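Local coordinates for RNA-dependent RNA polymerase (Farallon virus, PDB 6DX5), which removes ubiquitin from conjugates through the viral OTU cysteine protease domain, the piece held here, while the full-length protein probably also copies viral RNA, at the interface of chains A and B. Coordinates in Å, arbitrary orientation; residue numbers count along the deposited sequence, not the author numbering. Chains: chain A/B, RNA-dependent RNA polymerase.

Contacts 2 and 3 have C-alpha centres about 14 Å apart and share elements in partly exchanged roles. Helix 72-86 of chain B meets the turn after strand 7-10 and the start of helix 72-86 of chain A in contact 2; helix 72-86 of chain A meets strand 7-10 of chain B in contact 3. B:Gly76 belongs to contact 2 and A:Gly76 to contact 3. Contact 1, between the loops after strand 140-145, has its C-alpha centre about 30 Å from that of contact 2 and about 28 Å from that of contact 3. The molecules thus touch at separated points, in a pairing that may belong to the crystal.

Contact 1: the interface of chains A and B. Residues chain A 146-147; chain B 146, 148.
The loop that follows strand 140-145 in chain A meets the same loop of chain B, with A:Asn146 facing B:Asn146 and A:Thr147 facing B:Asp148. The two asparagines touch through their beta-carbons, CB of A:Asn146 lying 4.1 Å from CB of B:Asn146. In both, CG sits between the backbone N and the carbonyl carbon (chi1 56° in chain A, 57° in chain B); the conformations nearly match, and the carboxamides diverge because the chains approach in different orientations. The amide of B:Asn146 runs toward A:Thr147, bringing its ND2 to 4.3 Å from the methyl CG2 of that threonine. Beside this pair, A:Thr147 and B:Asp148 cross at about a right angle. The hydroxyl OG1 of A:Thr147 faces the OD1 branch of the B:Asp148 carboxylate at 3.9 Å, too long for a direct hydrogen bond, while OD2 is turned further off. Short polar residues are well suited to a surface loop: their beta-carbons allow a close approach, and their polar ends can meet water. The patch hides 87 Å². It gives the pair of molecules a light further point of contact, far from those of helix 72-86, and the structure alone does not show that this pairing serves the protease in solution.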
loop_
_atom_site.group_PDB
_atom_site.type_symbol
_atom_site.label_atom_id
_atom_site.label_comp_id
_atom_site.label_asym_id
_atom_site.label_seq_id
_atom_site.Cartn_x
_atom_site.Cartn_y
_atom_site.Cartn_z
ATOM N N ASN A 146 -12.537 2.740 10.088
ATOM C CA ASN A 146 -13.677 1.886 9.823
ATOM C C ASN A 146 -14.910 2.778 9.885
ATOM O O ASN A 146 -14.804 4.010 9.929
ATOM C CB ASN A 146 -13.719 0.701 10.786
ATOM C CG ASN A 146 -13.734 1.140 12.191
ATOM O OD1 ASN A 146 -13.814 2.334 12.452
ATOM N ND2 ASN A 146 -13.641 0.199 13.126
ATOM N N THR A 147 -16.088 2.180 9.887
ATOM C CA THR A 147 -17.269 2.999 9.672
ATOM C C THR A 147 -17.684 3.782 10.913
ATOM O O THR A 147 -18.453 4.736 10.771
ATOM C CB THR A 147 -18.414 2.114 9.167
ATOM O OG1 THR A 147 -18.627 1.056 10.112
ATOM C CG2 THR A 147 -18.011 1.486 7.789
ATOM N N ASN B 146 -12.096 -3.936 6.835
ATOM C CA ASN B 146 -12.324 -3.120 8.014
ATOM C C ASN B 146 -12.758 -4.028 9.146
ATOM O O ASN B 146 -12.794 -5.254 9.008
ATOM C CB ASN B 146 -13.379 -2.037 7.801
ATOM C CG ASN B 146 -14.728 -2.591 7.345
ATOM O OD1 ASN B 146 -15.092 -3.762 7.548
ATOM N ND2 ASN B 146 -15.460 -1.746 6.680
ATOM N N ASP B 148 -15.685 -4.627 10.379
ATOM C CA ASP B 148 -16.803 -5.511 10.058
ATOM C C ASP B 148 -16.451 -6.577 9.006
ATOM O O ASP B 148 -17.372 -7.203 8.476
ATOM C CB ASP B 148 -17.996 -4.703 9.561
ATOM C CG ASP B 148 -18.602 -3.841 10.640
ATOM O OD1 ASP B 148 -19.211 -2.805 10.275
ATOM O OD2 ASP B 148 -18.462 -4.188 11.846
#

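Contact 2: the interface of chains A and B. Residues chain A 11, 70, 72; chain B 76, 80.
B:Tyr80, though poorly ordered, reaches across A:Pro11, A:His72 and A:Glu70. Its first torsion sets CG opposite the backbone N (chi1 -177°), which sends the ring away from its helix toward chain A. At the root, CB lies 4.1 Å from CG of A:Pro11, and the ring atom CG is nearer to that same carbon. Along one side, CD1 and then CE1 run beneath CB of A:Pro11, which stands 3.4 Å from CE1 in a CH-pi contact over the face, offset toward the rim. On the other side, CD2 lies 3.7 Å from CE1 of A:His72, and CE2 lies 3.6 Å from its NE2. This imidazole edge approaches the same tyrosine face as the proline, with the ring planes 78° apart. Next, CZ lies 3.8 Å from CB of A:Pro11. At the tip, the phenol OH gives a weak hydrogen bond of 3.4 Å to OE2 of A:Glu70, whose flexible chain bends at chi2 to bring the carboxylate there. Rigid A:Pro11 sits in the angle between the rings, its CG over the flat A:His72, which can thus offer its edge; tyrosine joins an apolar face to a polar end. In the fold, this interface patch, possibly due to the crystal, joins A:Pro11 after strand 7-10, A:Glu70 closing 3-10 helix 68-70 and A:His72 opening helix 72-86 to B:Gly76 and B:Tyr80, one turn apart on chain B's helix 72-86.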
loop_
_atom_site.group_PDB
_atom_site.type_symbol
_atom_site.label_atom_id
_atom_site.label_comp_id
_atom_site.label_asym_id
_atom_site.label_seq_id
_atom_site.Cartn_x
_atom_site.Cartn_y
_atom_site.Cartn_z
ATOM N N PRO A 11 9.737 5.808 -0.330
ATOM C CA PRO A 11 10.415 7.110 -0.456
ATOM C C PRO A 11 9.471 8.225 0.000
ATOM O O PRO A 11 8.342 8.369 -0.511
ATOM C CB PRO A 11 10.756 7.183 -1.947
ATOM C CG PRO A 11 10.610 5.739 -2.480
ATOM C CD PRO A 11 9.581 5.076 -1.607
ATOM N N GLU A 70 9.833 9.940 -9.696
ATOM C CA GLU A 70 9.598 10.093 -8.264
ATOM C C GLU A 70 8.178 9.700 -7.878
ATOM O O GLU A 70 7.847 9.701 -6.687
ATOM C CB GLU A 70 9.893 11.541 -7.814
ATOM C CG GLU A 70 11.291 12.029 -8.189
ATOM C CD GLU A 70 12.374 11.037 -7.745
ATOM O OE1 GLU A 70 13.135 10.539 -8.638
ATOM O OE2 GLU A 70 12.434 10.718 -6.519
ATOM N N HIS A 72 6.484 7.084 -7.145
ATOM C CA HIS A 72 6.787 5.684 -6.874
ATOM C C HIS A 72 5.538 4.824 -6.890
ATOM O O HIS A 72 5.553 3.734 -7.466
ATOM C CB HIS A 72 7.530 5.563 -5.556
ATOM C CG HIS A 72 8.850 6.240 -5.601
ATOM N ND1 HIS A 72 9.949 5.670 -6.215
ATOM C CD2 HIS A 72 9.234 7.469 -5.193
ATOM C CE1 HIS A 72 10.971 6.504 -6.140
ATOM N NE2 HIS A 72 10.565 7.602 -5.519
ATOM N N GLY B 76 12.036 -1.716 -3.958
ATOM C CA GLY B 76 11.590 -0.376 -4.266
ATOM C C GLY B 76 11.900 0.579 -3.134
ATOM O O GLY B 76 12.327 1.713 -3.358
ATOM N N TYR B 80 16.061 2.526 -3.160
ATOM C CA TYR B 80 15.951 3.977 -3.164
ATOM C C TYR B 80 16.715 4.561 -1.995
ATOM O O TYR B 80 17.547 5.464 -2.161
ATOM C CB TYR B 80 14.486 4.397 -3.102
ATOM C CG TYR B 80 14.288 5.888 -3.171
ATOM C CD1 TYR B 80 14.201 6.663 -2.008
ATOM C CD2 TYR B 80 14.200 6.527 -4.397
ATOM C CE1 TYR B 80 14.021 8.029 -2.078
ATOM C CE2 TYR B 80 14.027 7.891 -4.477
ATOM C CZ TYR B 80 13.928 8.638 -3.322
ATOM O OH TYR B 80 13.740 9.994 -3.433
#

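Contact 3: the interface of chains A and B. Residues chain A 76-77, 81; chain B 9.
A methyl group of A:Val77 rests on the ring of B:Phe9, and this CH-pi contact carries the patch. CG2 of the valine stands 3.5 Å above the ring plane, somewhat toward the rim, and its nearest atoms there include CZ at 3.6 Å. Placing CG1 opposite the backbone N (chi1 178°) sets CG2 beside that N, where it points off helix 72-86 at the aromatic face. The phenylalanine offers this face with its chi2 at 84°, the ring standing steeply to the CA-CB bond.

Looser packing adds to this. The second methyl, CG1 of A:Val77, lies 4.2 Å from CD1 of B:Phe9 and 4.1 Å from its backbone O, so the branched side chain spans both ring and strand. Valine's compact, beta-branched shape puts a methyl on the ring without a flexible chain, and phenylalanine provides a flat apolar surface.

Polar atoms approach less closely. The backbone O of B:Phe9 is 4.0 Å from CB of A:Val77, and at the margin the guanidinium NH2 of A:Arg81 comes to 4.3 Å from CD1 of B:Phe9.

Together the residues hide 109 Å² and dock strand 7-10 of chain B against the helix of chain A, a small apolar seam that contributes to this pairing, whether or not it persists in solution.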
loop_
_atom_site.group_PDB
_atom_site.type_symbol
_atom_site.label_atom_id
_atom_site.label_comp_id
_atom_site.label_asym_id
_atom_site.label_seq_id
_atom_site.Cartn_x
_atom_site.Cartn_y
_atom_site.Cartn_z
ATOM N N GLY A 76 5.150 2.293 -10.269
ATOM C CA GLY A 76 5.217 0.860 -10.061
ATOM C C GLY A 76 4.200 0.148 -10.919
ATOM O O GLY A 76 4.502 -0.865 -11.551
ATOM N N VAL A 77 2.996 0.707 -11.014
ATOM C CA VAL A 77 1.933 0.051 -11.781
ATOM C C VAL A 77 2.129 0.281 -13.279
ATOM O O VAL A 77 2.267 -0.687 -14.050
ATOM C CB VAL A 77 0.544 0.531 -11.306
ATOM C CG1 VAL A 77 -0.561 -0.114 -12.149
ATOM C CG2 VAL A 77 0.385 0.260 -9.776
ATOM N N ARG A 81 3.027 -2.042 -16.672
ATOM C CA ARG A 81 2.065 -2.306 -17.741
ATOM C C ARG A 81 2.612 -1.915 -19.101
ATOM O O ARG A 81 2.313 -2.579 -20.102
ATOM C CB ARG A 81 0.765 -1.580 -17.499
ATOM C CG ARG A 81 0.166 -1.942 -16.193
ATOM C CD ARG A 81 -1.234 -1.556 -16.198
ATOM N NE ARG A 81 -1.773 -1.773 -14.887
ATOM C CZ ARG A 81 -2.967 -1.367 -14.517
ATOM N NH1 ARG A 81 -3.711 -0.711 -15.393
ATOM N NH2 ARG A 81 -3.405 -1.624 -13.288
ATOM N N PHE B 9 -0.946 -5.520 -11.978
ATOM C CA PHE B 9 -0.659 -4.403 -11.098
ATOM C C PHE B 9 0.824 -4.317 -10.780
ATOM O O PHE B 9 1.278 -3.294 -10.251
ATOM C CB PHE B 9 -1.479 -4.561 -9.808
ATOM C CG PHE B 9 -1.549 -3.347 -8.949
ATOM C CD1 PHE B 9 -2.489 -2.351 -9.200
ATOM C CD2 PHE B 9 -0.717 -3.235 -7.839
ATOM C CE1 PHE B 9 -2.589 -1.231 -8.359
ATOM C CE2 PHE B 9 -0.788 -2.129 -7.000
ATOM C CZ PHE B 9 -1.739 -1.121 -7.258
#